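Long-range contacts in B-agarase (Agarivorans gilvus, PDB 5Z6P), which probably hydrolyses beta-linked galactosyl bonds of agarose as a family 50 glycoside hydrolase: residues L472-D477 against D534-K539; F95-D100 against M111-F116; A362-L367 against Y395-A400. All blocks are in the same frame, centred on the assembly; numbering follows the deposited sequence.

Interaction 1. Residues L472-D477 against D534-K539; sequences LPDPFD and DACPTK
Asp474 and Thr538 are joined by two hydrogen bonds, one to each carboxylate oxygen, and Pro537 packs beside them; these three residues have the most surface buried in the contact. Thr538 OG1 donates to Asp474 OD1 at 2.6 Å, reaching it from above the carboxylate, 64° out of its plane. Thr538 N donates to Asp474 OD2 at 2.9 Å, using the syn lone pair along a nearly straight path of 163°. Because OG1 lies anti to the carbonyl carbon of Thr538 (chi1 -73°), it sits beside the backbone N, and both donors of one residue can address one carboxylate. Asp474 OD1 has a further donor in its own segment: Phe476 N reaches it at 3.1 Å on the anti side, from the face of the carboxylate opposite to Thr538 OG1. Three bonds thus fix the rotation of this buried group. Pro537 has no N-H to offer, but its ring closes in on the same acid, with CD 3.2 Å from Asp474 OD2. Next to it, Phe476 CB rests 3.6 Å from Pro537 CB, while Thr538 OG1 lies at the edge of the Phe476 ring, near its plane. Phe594 of helix 581-609 touches both Pro475 and Thr538, so a third element of the fold adjoins the junction. Cys536 is the N-cap of helix 537-550, its SG accepting from Lys539 N at 3.6 Å. The carboxylate therefore meets the first turn of a helix, whose dipole would probably favour the ionised form of Asp474. The bond from Phe476 N makes an Asx turn, set on the type I beta turn Asp474-Asp477, and the carboxylate so held ties the chain entering helix 478-495 to the first turn of helix 537-550 through Thr538.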
loop_
_atom_site.group_PDB
_atom_site.type_symbol
_atom_site.label_atom_id
_atom_site.label_comp_id
_atom_site.label_asym_id
_atom_site.label_seq_id
_atom_site.Cartn_x
_atom_site.Cartn_y
_atom_site.Cartn_z
ATOM N N LEU A 472 -7.861 -12.324 -12.931
ATOM C CA LEU A 472 -9.017 -11.443 -12.825
ATOM C C LEU A 472 -10.258 -12.189 -13.300
ATOM O O LEU A 472 -10.153 -13.157 -14.034
ATOM C CB LEU A 472 -8.813 -10.163 -13.653
ATOM C CG LEU A 472 -7.740 -9.164 -13.217
ATOM C CD1 LEU A 472 -6.378 -9.555 -13.697
ATOM C CD2 LEU A 472 -8.087 -7.781 -13.710
ATOM N N PRO A 473 -11.437 -11.740 -12.885
ATOM C CA PRO A 473 -12.595 -12.490 -13.371
ATOM C C PRO A 473 -12.846 -12.272 -14.870
ATOM O O PRO A 473 -12.452 -11.245 -15.407
ATOM C CB PRO A 473 -13.744 -11.939 -12.529
ATOM C CG PRO A 473 -13.274 -10.607 -12.063
ATOM C CD PRO A 473 -11.799 -10.734 -11.875
ATOM N N ASP A 474 -13.456 -13.257 -15.525
ATOM C CA ASP A 474 -13.961 -13.090 -16.892
ATOM C C ASP A 474 -15.400 -12.614 -16.782
ATOM O O ASP A 474 -16.266 -13.403 -16.487
ATOM C CB ASP A 474 -13.872 -14.416 -17.667
ATOM C CG ASP A 474 -14.154 -14.255 -19.155
ATOM O OD1 ASP A 474 -14.931 -13.369 -19.529
ATOM O OD2 ASP A 474 -13.590 -15.033 -19.948
ATOM N N PRO A 475 -15.648 -11.312 -16.999
ATOM C CA PRO A 475 -16.984 -10.745 -16.811
ATOM C C PRO A 475 -17.985 -11.189 -17.869
ATOM O O PRO A 475 -19.132 -10.837 -17.735
ATOM C CB PRO A 475 -16.743 -9.227 -16.912
ATOM C CG PRO A 475 -15.583 -9.087 -17.758
ATOM C CD PRO A 475 -14.705 -10.314 -17.526
ATOM N N PHE A 476 -17.563 -11.938 -18.883
ATOM C CA PHE A 476 -18.505 -12.462 -19.867
ATOM C C PHE A 476 -18.966 -13.874 -19.512
ATOM O O PHE A 476 -19.762 -14.471 -20.216
ATOM C CB PHE A 476 -17.900 -12.423 -21.263
ATOM C CG PHE A 476 -17.635 -11.020 -21.763
ATOM C CD1 PHE A 476 -18.666 -10.255 -22.292
ATOM C CD2 PHE A 476 -16.366 -10.469 -21.685
ATOM C CE1 PHE A 476 -18.433 -8.957 -22.750
ATOM C CE2 PHE A 476 -16.118 -9.174 -22.143
ATOM C CZ PHE A 476 -17.158 -8.416 -22.669
ATOM N N ASP A 477 -18.476 -14.392 -18.395
ATOM C CA ASP A 477 -19.029 -15.626 -17.850
ATOM C C ASP A 477 -20.247 -15.265 -17.010
ATOM O O ASP A 477 -20.142 -14.512 -16.043
ATOM C CB ASP A 477 -17.980 -16.376 -17.020
ATOM C CG ASP A 477 -18.522 -17.650 -16.340
ATOM O OD1 ASP A 477 -19.743 -17.931 -16.324
ATOM O OD2 ASP A 477 -17.677 -18.379 -15.799
ATOM N N ASP A 534 -12.961 -21.553 -26.904
ATOM C CA ASP A 534 -14.026 -22.494 -26.526
ATOM C C ASP A 534 -14.362 -22.494 -25.033
ATOM O O ASP A 534 -15.513 -22.687 -24.665
ATOM C CB ASP A 534 -13.715 -23.932 -26.984
ATOM C CG ASP A 534 -12.298 -24.352 -26.725
ATOM O OD1 ASP A 534 -11.651 -23.771 -25.840
ATOM O OD2 ASP A 534 -11.834 -25.287 -27.417
ATOM N N ALA A 535 -13.382 -22.233 -24.179
ATOM C CA ALA A 535 -13.649 -22.132 -22.748
ATOM C C ALA A 535 -13.237 -20.775 -22.172
ATOM O O ALA A 535 -13.047 -20.637 -20.979
ATOM C CB ALA A 535 -12.935 -23.253 -21.995
ATOM N N CYS A 536 -13.105 -19.776 -23.029
ATOM C CA CYS A 536 -12.748 -18.442 -22.587
ATOM C C CYS A 536 -13.662 -17.403 -23.234
ATOM O O CYS A 536 -13.424 -17.006 -24.360
ATOM C CB CYS A 536 -11.285 -18.145 -22.922
ATOM S SG CYS A 536 -10.699 -16.616 -22.304
ATOM N N PRO A 537 -14.714 -16.984 -22.518
ATOM C CA PRO A 537 -15.672 -16.002 -23.034
ATOM C C PRO A 537 -15.019 -14.677 -23.452
ATOM O O PRO A 537 -15.400 -14.141 -24.476
ATOM C CB PRO A 537 -16.635 -15.791 -21.851
ATOM C CG PRO A 537 -16.507 -17.021 -21.030
ATOM C CD PRO A 537 -15.115 -17.518 -21.208
ATOM N N THR A 538 -14.077 -14.147 -22.671
ATOM C CA THR A 538 -13.415 -12.905 -23.065
ATOM C C THR A 538 -12.640 -13.052 -24.399
ATOM O O THR A 538 -12.663 -12.153 -25.227
ATOM C CB THR A 538 -12.463 -12.385 -21.932
ATOM O OG1 THR A 538 -13.247 -11.861 -20.852
ATOM C CG2 THR A 538 -11.565 -11.282 -22.437
ATOM N N LYS A 539 -11.960 -14.180 -24.601
ATOM C CA LYS A 539 -11.295 -14.441 -25.876
ATOM C C LYS A 539 -12.292 -14.394 -27.041
ATOM O O LYS A 539 -11.997 -13.811 -28.081
ATOM C CB LYS A 539 -10.574 -15.800 -25.854
ATOM C CG LYS A 539 -9.954 -16.196 -27.185
ATOM C CD LYS A 539 -8.993 -15.152 -27.681
ATOM C CE LYS A 539 -8.463 -15.465 -29.066
ATOM N NZ LYS A 539 -7.499 -16.609 -29.086
#

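Interaction 2. Residues F95-D100 against M111-F116; sequences FCFAFD and MFINIF
Just beyond Phe99, whose ring meets Met111 across the contact, Asp100 OD1 is gripped by two groups: Arg207 NH1 in a salt bridge and Ser136 OG in a hydrogen bond. Both partners lie on the strands flanking 95-103, so the acid links three neighbouring strands on the side turned from the contact. Phe97 and Phe99, on the other side of the strand, point toward strand 109-117, from which Met111, Ile113 and Ile115 point back. The closest meeting is between Met111 CE and Phe99 CZ, 3.3 Å apart, which is tight for two carbons; the methyl stands obliquely to the ring. Met111 SD lies 5.2 Å from the centroid of the Phe99 ring and 66° off its normal, a Met-aromatic contact. The methionine chain runs extended from the backbone and then bends at chi3 (143°), which turns the methyl toward the end of the phenyl ring. The axes of the two short strands are 10.6 Å apart, with 139° between their N-to-C directions. That spacing exceeds the distance for backbone pairing, and each strand bonds to different neighbours: 95-103 to 135-140 and 199-210, 109-117 to 122-129 and 185-193. The two strands accordingly face each other across a buried interior, consistent with a beta-sandwich, in the region matching the agarase CBM-like family. Ile113 serves both phenylalanines with different branches. Its CG1 comes to the edge of the Phe99 ring, near the ring plane, at 4.0 Å from CE1, and its CG2 lies 4.3 Å from Phe97 CE2. Farther along, Ile115 CD1 reaches Phe97 CD2 at 4.5 Å, a looser approach. Phe206, on strand 199-210, touches Phe97 and its ring meets that of Phe99, while Ile188 on strand 185-193 also touches Phe97.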
loop_
_atom_site.group_PDB
_atom_site.type_symbol
_atom_site.label_atom_id
_atom_site.label_comp_id
_atom_site.label_asym_id
_atom_site.label_seq_id
_atom_site.Cartn_x
_atom_site.Cartn_y
_atom_site.Cartn_z
ATOM N N PHE A 95 28.560 -9.710 2.707
ATOM C CA PHE A 95 28.913 -8.295 2.613
ATOM C C PHE A 95 27.730 -7.375 2.299
ATOM O O PHE A 95 26.666 -7.827 1.876
ATOM C CB PHE A 95 29.978 -8.104 1.535
ATOM C CG PHE A 95 29.434 -8.176 0.143
ATOM C CD1 PHE A 95 29.228 -9.398 -0.468
ATOM C CD2 PHE A 95 29.111 -7.026 -0.547
ATOM C CE1 PHE A 95 28.722 -9.468 -1.733
ATOM C CE2 PHE A 95 28.596 -7.089 -1.824
ATOM C CZ PHE A 95 28.402 -8.312 -2.419
ATOM N N CYS A 96 27.954 -6.077 2.485
ATOM C CA CYS A 96 27.009 -5.039 2.084
ATOM C C CYS A 96 27.627 -4.028 1.112
ATOM O O CYS A 96 28.811 -3.690 1.194
ATOM C CB CYS A 96 26.485 -4.275 3.298
ATOM S SG CYS A 96 25.690 -5.271 4.563
ATOM N N PHE A 97 26.810 -3.550 0.187
ATOM C CA PHE A 97 27.109 -2.306 -0.494
ATOM C C PHE A 97 26.746 -1.186 0.485
ATOM O O PHE A 97 25.666 -1.192 1.065
ATOM C CB PHE A 97 26.336 -2.190 -1.810
ATOM C CG PHE A 97 26.398 -0.827 -2.424
ATOM C CD1 PHE A 97 27.528 -0.410 -3.101
ATOM C CD2 PHE A 97 25.329 0.047 -2.309
ATOM C CE1 PHE A 97 27.590 0.859 -3.661
ATOM C CE2 PHE A 97 25.387 1.318 -2.866
ATOM C CZ PHE A 97 26.516 1.721 -3.540
ATOM N N ALA A 98 27.659 -0.249 0.699
ATOM C CA ALA A 98 27.465 0.757 1.729
ATOM C C ALA A 98 27.916 2.147 1.284
ATOM O O ALA A 98 28.722 2.295 0.372
ATOM C CB ALA A 98 28.196 0.357 2.983
ATOM N N PHE A 99 27.368 3.162 1.935
ATOM C CA PHE A 99 27.813 4.535 1.743
ATOM C C PHE A 99 27.334 5.375 2.912
ATOM O O PHE A 99 26.450 4.971 3.662
ATOM C CB PHE A 99 27.296 5.113 0.421
ATOM C CG PHE A 99 25.797 5.122 0.302
ATOM C CD1 PHE A 99 25.127 4.034 -0.232
ATOM C CD2 PHE A 99 25.061 6.219 0.710
ATOM C CE1 PHE A 99 23.755 4.037 -0.348
ATOM C CE2 PHE A 99 23.690 6.228 0.589
ATOM C CZ PHE A 99 23.041 5.129 0.072
ATOM N N ASP A 100 27.916 6.550 3.068
ATOM C CA ASP A 100 27.480 7.448 4.124
ATOM C C ASP A 100 26.668 8.557 3.503
ATOM O O ASP A 100 26.907 8.912 2.359
ATOM C CB ASP A 100 28.674 8.008 4.894
ATOM C CG ASP A 100 29.413 6.939 5.672
ATOM O OD1 ASP A 100 28.838 5.849 5.885
ATOM O OD2 ASP A 100 30.564 7.187 6.073
ATOM N N MET A 111 15.270 7.376 0.224
ATOM C CA MET A 111 16.043 7.001 -0.935
ATOM C C MET A 111 16.001 5.494 -1.195
ATOM O O MET A 111 16.265 4.702 -0.307
ATOM C CB MET A 111 17.485 7.457 -0.758
ATOM C CG MET A 111 18.385 7.011 -1.847
ATOM S SD MET A 111 20.085 7.487 -1.534
ATOM C CE MET A 111 20.886 6.087 -2.167
ATOM N N PHE A 112 15.667 5.112 -2.425
ATOM C CA PHE A 112 15.729 3.725 -2.841
ATOM C C PHE A 112 17.085 3.403 -3.457
ATOM O O PHE A 112 17.626 4.179 -4.239
ATOM C CB PHE A 112 14.610 3.408 -3.839
ATOM C CG PHE A 112 13.267 3.260 -3.201
ATOM C CD1 PHE A 112 12.564 4.367 -2.778
ATOM C CD2 PHE A 112 12.702 2.011 -3.028
ATOM C CE1 PHE A 112 11.326 4.233 -2.186
ATOM C CE2 PHE A 112 11.478 1.877 -2.442
ATOM C CZ PHE A 112 10.791 2.998 -2.016
ATOM N N ILE A 113 17.632 2.260 -3.082
ATOM C CA ILE A 113 18.846 1.743 -3.692
ATOM C C ILE A 113 18.455 0.512 -4.468
ATOM O O ILE A 113 18.113 -0.521 -3.883
ATOM C CB ILE A 113 19.943 1.373 -2.660
ATOM C CG1 ILE A 113 20.310 2.571 -1.777
ATOM C CG2 ILE A 113 21.171 0.825 -3.358
ATOM C CD1 ILE A 113 19.744 2.504 -0.360
ATOM N N ASN A 114 18.485 0.632 -5.789
ATOM C CA ASN A 114 18.126 -0.463 -6.663
ATOM C C ASN A 114 19.383 -1.002 -7.307
ATOM O O ASN A 114 20.100 -0.284 -7.991
ATOM C CB ASN A 114 17.113 -0.006 -7.715
ATOM C CG ASN A 114 15.895 0.642 -7.097
ATOM O OD1 ASN A 114 15.426 0.229 -6.046
ATOM N ND2 ASN A 114 15.381 1.668 -7.744
ATOM N N ILE A 115 19.659 -2.272 -7.065
ATOM C CA ILE A 115 20.850 -2.908 -7.598
ATOM C C ILE A 115 20.465 -3.962 -8.637
ATOM O O ILE A 115 19.683 -4.869 -8.354
ATOM C CB ILE A 115 21.662 -3.516 -6.467
ATOM C CG1 ILE A 115 21.886 -2.442 -5.398
ATOM C CG2 ILE A 115 22.956 -4.072 -6.989
ATOM C CD1 ILE A 115 22.539 -2.918 -4.156
ATOM N N PHE A 116 20.999 -3.815 -9.847
ATOM C CA PHE A 116 20.614 -4.638 -10.991
ATOM C C PHE A 116 21.733 -5.581 -11.395
ATOM O O PHE A 116 22.892 -5.187 -11.408
ATOM C CB PHE A 116 20.249 -3.754 -12.193
ATOM C CG PHE A 116 19.122 -2.795 -11.938
ATOM C CD1 PHE A 116 19.356 -1.578 -11.322
ATOM C CD2 PHE A 116 17.835 -3.102 -12.331
ATOM C CE1 PHE A 116 18.327 -0.689 -11.088
ATOM C CE2 PHE A 116 16.796 -2.213 -12.100
ATOM C CZ PHE A 116 17.047 -1.006 -11.480
#

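Interaction 3. Residues A362-L367 against Y395-A400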
loop_
_atom_site.group_PDB
_atom_site.type_symbol
_atom_site.label_atom_id
_atom_site.label_comp_id
_atom_site.label_asym_id
_atom_site.label_seq_id
_atom_site.Cartn_x
_atom_site.Cartn_y
_atom_site.Cartn_z
ATOM N N ALA A 362 10.282 -17.514 20.833
ATOM C CA ALA A 362 11.220 -16.942 21.801
ATOM C C ALA A 362 11.282 -15.404 21.733
ATOM O O ALA A 362 11.873 -14.761 22.602
ATOM C CB ALA A 362 12.594 -17.527 21.602
ATOM N N MET A 363 10.665 -14.804 20.717
ATOM C CA MET A 363 10.632 -13.337 20.659
ATOM C C MET A 363 9.693 -12.758 21.710
ATOM O O MET A 363 9.853 -11.613 22.135
ATOM C CB MET A 363 10.206 -12.844 19.271
ATOM C CG MET A 363 11.226 -13.024 18.164
ATOM S SD MET A 363 10.571 -12.501 16.550
ATOM C CE MET A 363 10.557 -10.730 16.745
ATOM N N TYR A 364 8.700 -13.542 22.116
ATOM C CA TYR A 364 7.690 -13.038 23.037
ATOM C C TYR A 364 8.076 -13.248 24.497
ATOM O O TYR A 364 8.302 -14.373 24.944
ATOM C CB TYR A 364 6.328 -13.686 22.749
ATOM C CG TYR A 364 5.877 -13.500 21.318
ATOM C CD1 TYR A 364 5.334 -12.294 20.891
ATOM C CD2 TYR A 364 6.017 -14.523 20.386
ATOM C CE1 TYR A 364 4.928 -12.116 19.581
ATOM C CE2 TYR A 364 5.624 -14.348 19.061
ATOM C CZ TYR A 364 5.082 -13.142 18.669
ATOM O OH TYR A 364 4.679 -12.968 17.365
ATOM N N GLN A 365 8.161 -12.145 25.228
ATOM C CA GLN A 365 8.358 -12.185 26.668
ATOM C C GLN A 365 7.125 -12.734 27.379
ATOM O O GLN A 365 7.240 -13.388 28.405
ATOM C CB GLN A 365 8.678 -10.794 27.212
ATOM C CG GLN A 365 10.041 -10.255 26.861
ATOM C CD GLN A 365 10.295 -8.888 27.481
ATOM O OE1 GLN A 365 9.365 -8.135 27.772
ATOM N NE2 GLN A 365 11.555 -8.560 27.678
ATOM N N TRP A 366 5.943 -12.445 26.841
ATOM C CA TRP A 366 4.704 -12.942 27.425
ATOM C C TRP A 366 3.673 -13.381 26.391
ATOM O O TRP A 366 3.372 -12.665 25.437
ATOM C CB TRP A 366 4.079 -11.886 28.324
ATOM C CG TRP A 366 2.765 -12.292 28.911
ATOM C CD1 TRP A 366 2.567 -12.991 30.068
ATOM C CD2 TRP A 366 1.459 -12.008 28.387
ATOM N NE1 TRP A 366 1.224 -13.167 30.288
ATOM C CE2 TRP A 366 0.522 -12.575 29.271
ATOM C CE3 TRP A 366 0.991 -11.342 27.247
ATOM C CZ2 TRP A 366 -0.853 -12.490 29.057
ATOM C CZ3 TRP A 366 -0.366 -11.257 27.043
ATOM C CH2 TRP A 366 -1.274 -11.831 27.945
ATOM N N LEU A 367 3.159 -14.588 26.594
ATOM C CA LEU A 367 1.945 -15.050 25.952
ATOM C C LEU A 367 1.110 -15.675 27.065
ATOM O O LEU A 367 1.660 -16.285 27.973
ATOM C CB LEU A 367 2.251 -16.035 24.823
ATOM C CG LEU A 367 2.789 -15.341 23.565
ATOM C CD1 LEU A 367 3.324 -16.339 22.577
ATOM C CD2 LEU A 367 1.704 -14.498 22.941
ATOM N N TYR A 395 -1.921 -14.566 17.800
ATOM C CA TYR A 395 -2.366 -13.802 18.934
ATOM C C TYR A 395 -2.532 -12.351 18.534
ATOM O O TYR A 395 -1.768 -11.836 17.736
ATOM C CB TYR A 395 -1.383 -13.931 20.097
ATOM C CG TYR A 395 -1.961 -13.441 21.398
ATOM C CD1 TYR A 395 -2.916 -14.189 22.078
ATOM C CD2 TYR A 395 -1.580 -12.223 21.940
ATOM C CE1 TYR A 395 -3.454 -13.744 23.274
ATOM C CE2 TYR A 395 -2.115 -11.774 23.136
ATOM C CZ TYR A 395 -3.049 -12.537 23.797
ATOM O OH TYR A 395 -3.588 -12.089 24.985
ATOM N N SER A 396 -3.545 -11.709 19.089
ATOM C CA SER A 396 -3.726 -10.274 18.914
ATOM C C SER A 396 -3.464 -9.559 20.233
ATOM O O SER A 396 -4.303 -9.561 21.124
ATOM C CB SER A 396 -5.126 -9.962 18.404
ATOM O OG SER A 396 -5.442 -8.599 18.589
ATOM N N PHE A 397 -2.284 -8.970 20.360
ATOM C CA PHE A 397 -1.989 -8.101 21.492
ATOM C C PHE A 397 -2.920 -6.877 21.517
ATOM O O PHE A 397 -3.267 -6.377 22.576
ATOM C CB PHE A 397 -0.519 -7.658 21.468
ATOM C CG PHE A 397 0.451 -8.758 21.778
ATOM C CD1 PHE A 397 0.789 -9.052 23.094
ATOM C CD2 PHE A 397 1.020 -9.516 20.763
ATOM C CE1 PHE A 397 1.677 -10.083 23.393
ATOM C CE2 PHE A 397 1.919 -10.534 21.059
ATOM C CZ PHE A 397 2.244 -10.813 22.373
ATOM N N TYR A 398 -3.354 -6.410 20.353
ATOM C CA TYR A 398 -4.268 -5.268 20.341
ATOM C C TYR A 398 -5.584 -5.601 21.055
ATOM O O TYR A 398 -6.061 -4.818 21.876
ATOM C CB TYR A 398 -4.546 -4.803 18.910
ATOM C CG TYR A 398 -5.333 -3.510 18.824
ATOM C CD1 TYR A 398 -4.718 -2.285 19.030
ATOM C CD2 TYR A 398 -6.686 -3.522 18.528
ATOM C CE1 TYR A 398 -5.435 -1.107 18.952
ATOM C CE2 TYR A 398 -7.404 -2.360 18.438
ATOM C CZ TYR A 398 -6.778 -1.154 18.647
ATOM O OH TYR A 398 -7.500 0.011 18.551
ATOM N N ALA A 399 -6.144 -6.774 20.758
ATOM C CA ALA A 399 -7.365 -7.236 21.410
ATOM C C ALA A 399 -7.139 -7.366 22.916
ATOM O O ALA A 399 -7.991 -6.974 23.706
ATOM C CB ALA A 399 -7.835 -8.568 20.816
ATOM N N ALA A 400 -5.975 -7.895 23.290
ATOM C CA ALA A 400 -5.616 -8.082 24.701
ATOM C C ALA A 400 -5.566 -6.743 25.401
ATOM O O ALA A 400 -6.067 -6.621 26.512
ATOM C CB ALA A 400 -4.274 -8.795 24.847
#
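Tyr364 and Phe397 hold their rings nearly parallel, at 23°, but slid so far apart that they barely overlap: the centroids are 5.8 Å apart, and Tyr364 CE1 comes to the edge of the Phe397 ring, 3.7 Å from its CE2. At another part of the Phe397 edge, the backbone oxygen of Trp366 lies in the ring plane, 3.7 Å from CE1. One face of Phe397 is covered from within its own segment by Tyr395 CD2, which stands 3.8 Å above the ring centre. Between these two residues, Ser396 is the N-cap of helix 397-406, its OG accepting from Ala399 N at 2.9 Å. The aromatic group joins the loop after helix 353-361 to the start of this helix. Leu367 sends CD2 obliquely to both rings, 3.8 Å from Phe397 CZ and 4.1 Å from Tyr395 CG. Trp366 swings its indole out opposite the backbone N (chi1 177°), which brings the benzo part forward and places CH2 3.8 Å from Tyr395 OH. That hydroxyl is hydrogen-bonded to Leu374 O, and Tyr364 OH is bonded to Ile316 O and Thr723 OG1.

How the interactions relate
The three contacts are separate, following one another along the chain in the order interaction 2, interaction 3, interaction 1. The centres of interactions 2 and 3 are about 34 Å apart, with nearest atoms about 20 Å apart. Interaction 1 is farther from both: its centre is about 44 Å from that of interaction 2 and about 46 Å from that of interaction 3, with gaps of about 24 Å and 31 Å between nearest atoms. Interaction 2 belongs to the CBM-like region and interaction 1 to the region matching the beta-galactosidase family. Their chemistry differs too: polar bonds cross interaction 1, whereas interactions 2 and 3 rest on apolar and aromatic contacts. None of the three touches another, so each joins a different part of the chain.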